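Local coordinates for protein pectate lyase (Bacillus, PDB 3VMV) that probably cleaves pectate (polygalacturonate) as a secreted polysaccharide lyase of family 1, at residues Y213-M218 against G236-V241. Numbering follows the deposited sequence.
Sequences YADVHM and GARVFV
Asp215 and Arg238 run alongside each other in the same direction, joined by a two-pronged salt bridge. Arg238 NE reaches Asp215 OD1 at 2.8 Å and Arg238 NH1 reaches Asp215 OD2 at 2.9 Å. Both bonds are nearly straight. The oxygens sit in the guanidinium plane. The carboxylate and guanidinium planes are 36° apart, and the nitrogens come from above the carboxylate plane. A bend at chi3 of Arg238 (-58°) turns NE towards the carboxylate. An alanine in place of Arg238 would probably leave the Asp215 carboxylate without its mate and freer to turn.

The same face carries His217 and Phe240. The ring planes are 8° from parallel, yet they are offset so far that little of one ring covers the other, with centroids 5.2 Å from each other. Closest are His217 CD2 and Phe240 CD2, at 3.4 Å. In both residues CG is anti to the backbone N, which starts the two side chains off alike. His217 stacks on Phe219 as well; its ND1 is hydrogen-bonded to Tyr302 OH and its NE2 to Glu242 OE1.

The two strands run parallel in neighbouring coils of the right-handed beta-helix of the pectate lyase family. Backbone hydrogen bonds join them in register, among them Val216 N to Arg238 O and Phe240 N to Val216 O.

Val216, Val239 and Met218 point to the other face. Val216 CG1 meets Val239 CG2 at 4.1 Å, the two side chains alongside each other. Met218 crosses Val239 at a slant, its CG 3.9 Å from Val239 CG2. Ile211 and Ile231 pack against this group from strands 210-212 and 231-234.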
ATOM      1  N   TYR A 213     -10.231   9.854  -6.824  1.00 12.91           N
ATOM      2  CA  TYR A 213     -11.301   9.115  -7.568  1.00 12.60           C
ATOM      3  C   TYR A 213     -11.773   7.793  -6.990  1.00 13.00           C
ATOM      4  O   TYR A 213     -12.974   7.457  -7.101  1.00 14.00           O
ATOM      5  CB  TYR A 213     -10.928   8.814  -9.061  1.00 15.00           C
ATOM      6  CG  TYR A 213     -10.493  10.025  -9.849  1.00 14.43           C
ATOM      7  CD1 TYR A 213     -11.431  10.967 -10.294  1.00 14.25           C
ATOM      8  CD2 TYR A 213      -9.150  10.247 -10.102  1.00 14.39           C
ATOM      9  CE1 TYR A 213     -11.030  12.118 -10.996  1.00 14.62           C
ATOM     10  CE2 TYR A 213      -8.747  11.381 -10.800  1.00 16.01           C
ATOM     11  CZ  TYR A 213      -9.695  12.300 -11.238  1.00 15.40           C
ATOM     12  OH  TYR A 213      -9.303  13.427 -11.909  1.00 16.86           O
ATOM     13  N   ALA A 214     -10.839   7.033  -6.414  1.00 10.51           N
ATOM     14  CA  ALA A 214     -11.116   5.625  -6.054  1.00 12.84           C
ATOM     15  C   ALA A 214     -12.100   5.433  -4.896  1.00 11.11           C
ATOM     16  O   ALA A 214     -12.214   6.297  -4.030  1.00 12.37           O
ATOM     17  CB  ALA A 214      -9.833   4.948  -5.698  1.00 10.65           C
ATOM     18  N   ASP A 215     -12.798   4.289  -4.933  1.00 10.91           N
ATOM     19  CA  ASP A 215     -13.491   3.763  -3.747  1.00 10.47           C
ATOM     20  C   ASP A 215     -12.511   2.924  -2.919  1.00 11.68           C
ATOM     21  O   ASP A 215     -11.820   1.995  -3.431  1.00 10.84           O
ATOM     22  CB  ASP A 215     -14.668   2.894  -4.184  1.00 11.70           C
ATOM     23  CG  ASP A 215     -15.806   3.717  -4.826  1.00 14.31           C
ATOM     24  OD1 ASP A 215     -15.869   4.928  -4.585  1.00 14.51           O
ATOM     25  OD2 ASP A 215     -16.602   3.132  -5.603  1.00 20.14           O
ATOM     26  N   VAL A 216     -12.469   3.255  -1.624  1.00  9.91           N
ATOM     27  CA  VAL A 216     -11.499   2.705  -0.688  1.00  6.74           C
ATOM     28  C   VAL A 216     -12.179   2.405   0.648  1.00 10.27           C
ATOM     29  O   VAL A 216     -13.018   3.187   1.098  1.00 10.55           O
ATOM     30  CB  VAL A 216     -10.375   3.724  -0.475  1.00 11.76           C
ATOM     31  CG1 VAL A 216      -9.402   3.252   0.564  1.00 11.07           C
ATOM     32  CG2 VAL A 216      -9.679   4.016  -1.802  1.00 11.66           C
ATOM     33  N   HIS A 217     -11.845   1.276   1.266  1.00  8.92           N
ATOM     34  CA  HIS A 217     -12.292   0.951   2.624  1.00  8.90           C
ATOM     35  C   HIS A 217     -11.064   0.899   3.517  1.00  9.31           C
ATOM     36  O   HIS A 217     -10.131   0.167   3.208  1.00  9.12           O
ATOM     37  CB  HIS A 217     -12.997  -0.392   2.566  1.00  9.00           C
ATOM     38  CG  HIS A 217     -13.602  -0.879   3.856  1.00  9.17           C
ATOM     39  ND1 HIS A 217     -13.824  -2.225   4.055  1.00 11.31           N
ATOM     40  CD2 HIS A 217     -14.055  -0.245   4.960  1.00 11.73           C
ATOM     41  CE1 HIS A 217     -14.420  -2.395   5.230  1.00  9.70           C
ATOM     42  NE2 HIS A 217     -14.557  -1.216   5.808  1.00 10.91           N
ATOM     43  N   MET A 218     -11.064   1.676   4.594  1.00  9.69           N
ATOM     44  CA  MET A 218     -10.018   1.595   5.607  1.00  8.53           C
ATOM     45  C   MET A 218     -10.651   1.202   6.928  1.00  7.24           C
ATOM     46  O   MET A 218     -11.476   1.973   7.462  1.00  9.09           O
ATOM     47  CB  MET A 218      -9.326   2.934   5.766  1.00 10.72           C
ATOM     48  CG  MET A 218      -8.827   3.485   4.444  1.00  8.89           C
ATOM     49  SD  MET A 218      -7.702   4.895   4.662  1.00 11.56           S
ATOM     50  CE  MET A 218      -6.178   4.108   5.174  1.00 10.49           C
ATOM     51  N   GLY A 236     -13.774  13.169  -6.016  1.00 15.20           N
ATOM     52  CA  GLY A 236     -14.832  12.170  -6.066  1.00 14.30           C
ATOM     53  C   GLY A 236     -14.474  10.810  -5.487  1.00 17.10           C
ATOM     54  O   GLY A 236     -15.285   9.883  -5.589  1.00 15.24           O
ATOM     55  N   ALA A 237     -13.295  10.683  -4.886  1.00 12.47           N
ATOM     56  CA  ALA A 237     -12.999   9.472  -4.107  1.00 11.29           C
ATOM     57  C   ALA A 237     -14.082   9.246  -3.063  1.00 11.52           C
ATOM     58  O   ALA A 237     -14.702  10.178  -2.610  1.00 12.44           O
ATOM     59  CB  ALA A 237     -11.665   9.604  -3.394  1.00 11.19           C
ATOM     60  N   ARG A 238     -14.330   7.981  -2.715  1.00 11.54           N
ATOM     61  CA  ARG A 238     -15.225   7.667  -1.586  1.00 11.66           C
ATOM     62  C   ARG A 238     -14.492   6.744  -0.652  1.00 10.99           C
ATOM     63  O   ARG A 238     -14.086   5.642  -1.082  1.00 11.74           O
ATOM     64  CB  ARG A 238     -16.484   6.952  -2.078  1.00 12.64           C
ATOM     65  CG  ARG A 238     -17.309   7.877  -2.983  1.00 13.41           C
ATOM     66  CD  ARG A 238     -18.644   7.256  -3.359  1.00 13.61           C
ATOM     67  NE  ARG A 238     -18.456   5.973  -4.030  1.00 13.22           N
ATOM     68  CZ  ARG A 238     -19.485   5.265  -4.484  1.00 16.01           C
ATOM     69  NH1 ARG A 238     -19.304   4.111  -5.066  1.00 17.55           N
ATOM     70  NH2 ARG A 238     -20.721   5.716  -4.291  1.00 20.48           N
ATOM     71  N   VAL A 239     -14.278   7.185   0.594  1.00 10.03           N
ATOM     72  CA  VAL A 239     -13.533   6.336   1.535  1.00  9.93           C
ATOM     73  C   VAL A 239     -14.372   6.027   2.763  1.00 11.79           C
ATOM     74  O   VAL A 239     -14.873   6.958   3.418  1.00 12.36           O
ATOM     75  CB  VAL A 239     -12.140   6.942   1.911  1.00 12.29           C
ATOM     76  CG1 VAL A 239     -12.250   8.275   2.536  1.00 14.24           C
ATOM     77  CG2 VAL A 239     -11.377   5.995   2.848  1.00 11.84           C
ATOM     78  N   PHE A 240     -14.620   4.736   3.006  1.00 10.29           N
ATOM     79  CA  PHE A 240     -15.304   4.315   4.236  1.00 11.20           C
ATOM     80  C   PHE A 240     -14.252   4.125   5.319  1.00  9.82           C
ATOM     81  O   PHE A 240     -13.400   3.224   5.191  1.00  9.98           O
ATOM     82  CB  PHE A 240     -16.127   3.040   3.960  1.00 10.39           C
ATOM     83  CG  PHE A 240     -16.893   2.517   5.173  1.00 11.70           C
ATOM     84  CD1 PHE A 240     -17.438   3.403   6.089  1.00 12.22           C
ATOM     85  CD2 PHE A 240     -17.132   1.153   5.318  1.00 12.04           C
ATOM     86  CE1 PHE A 240     -18.186   2.934   7.166  1.00 14.20           C
ATOM     87  CE2 PHE A 240     -17.860   0.678   6.407  1.00 11.25           C
ATOM     88  CZ  PHE A 240     -18.389   1.559   7.324  1.00 12.58           C
ATOM     89  N   VAL A 241     -14.275   4.989   6.331  1.00 11.35           N
ATOM     90  CA  VAL A 241     -13.269   5.018   7.415  1.00 10.23           C
ATOM     91  C   VAL A 241     -13.951   4.445   8.622  1.00  9.29           C
ATOM     92  O   VAL A 241     -14.758   5.110   9.246  1.00  9.94           O
ATOM     93  CB  VAL A 241     -12.807   6.431   7.651  1.00 10.10           C
ATOM     94  CG1 VAL A 241     -11.688   6.504   8.698  1.00 10.34           C
ATOM     95  CG2 VAL A 241     -12.383   7.066   6.305  1.00 13.37           C
TER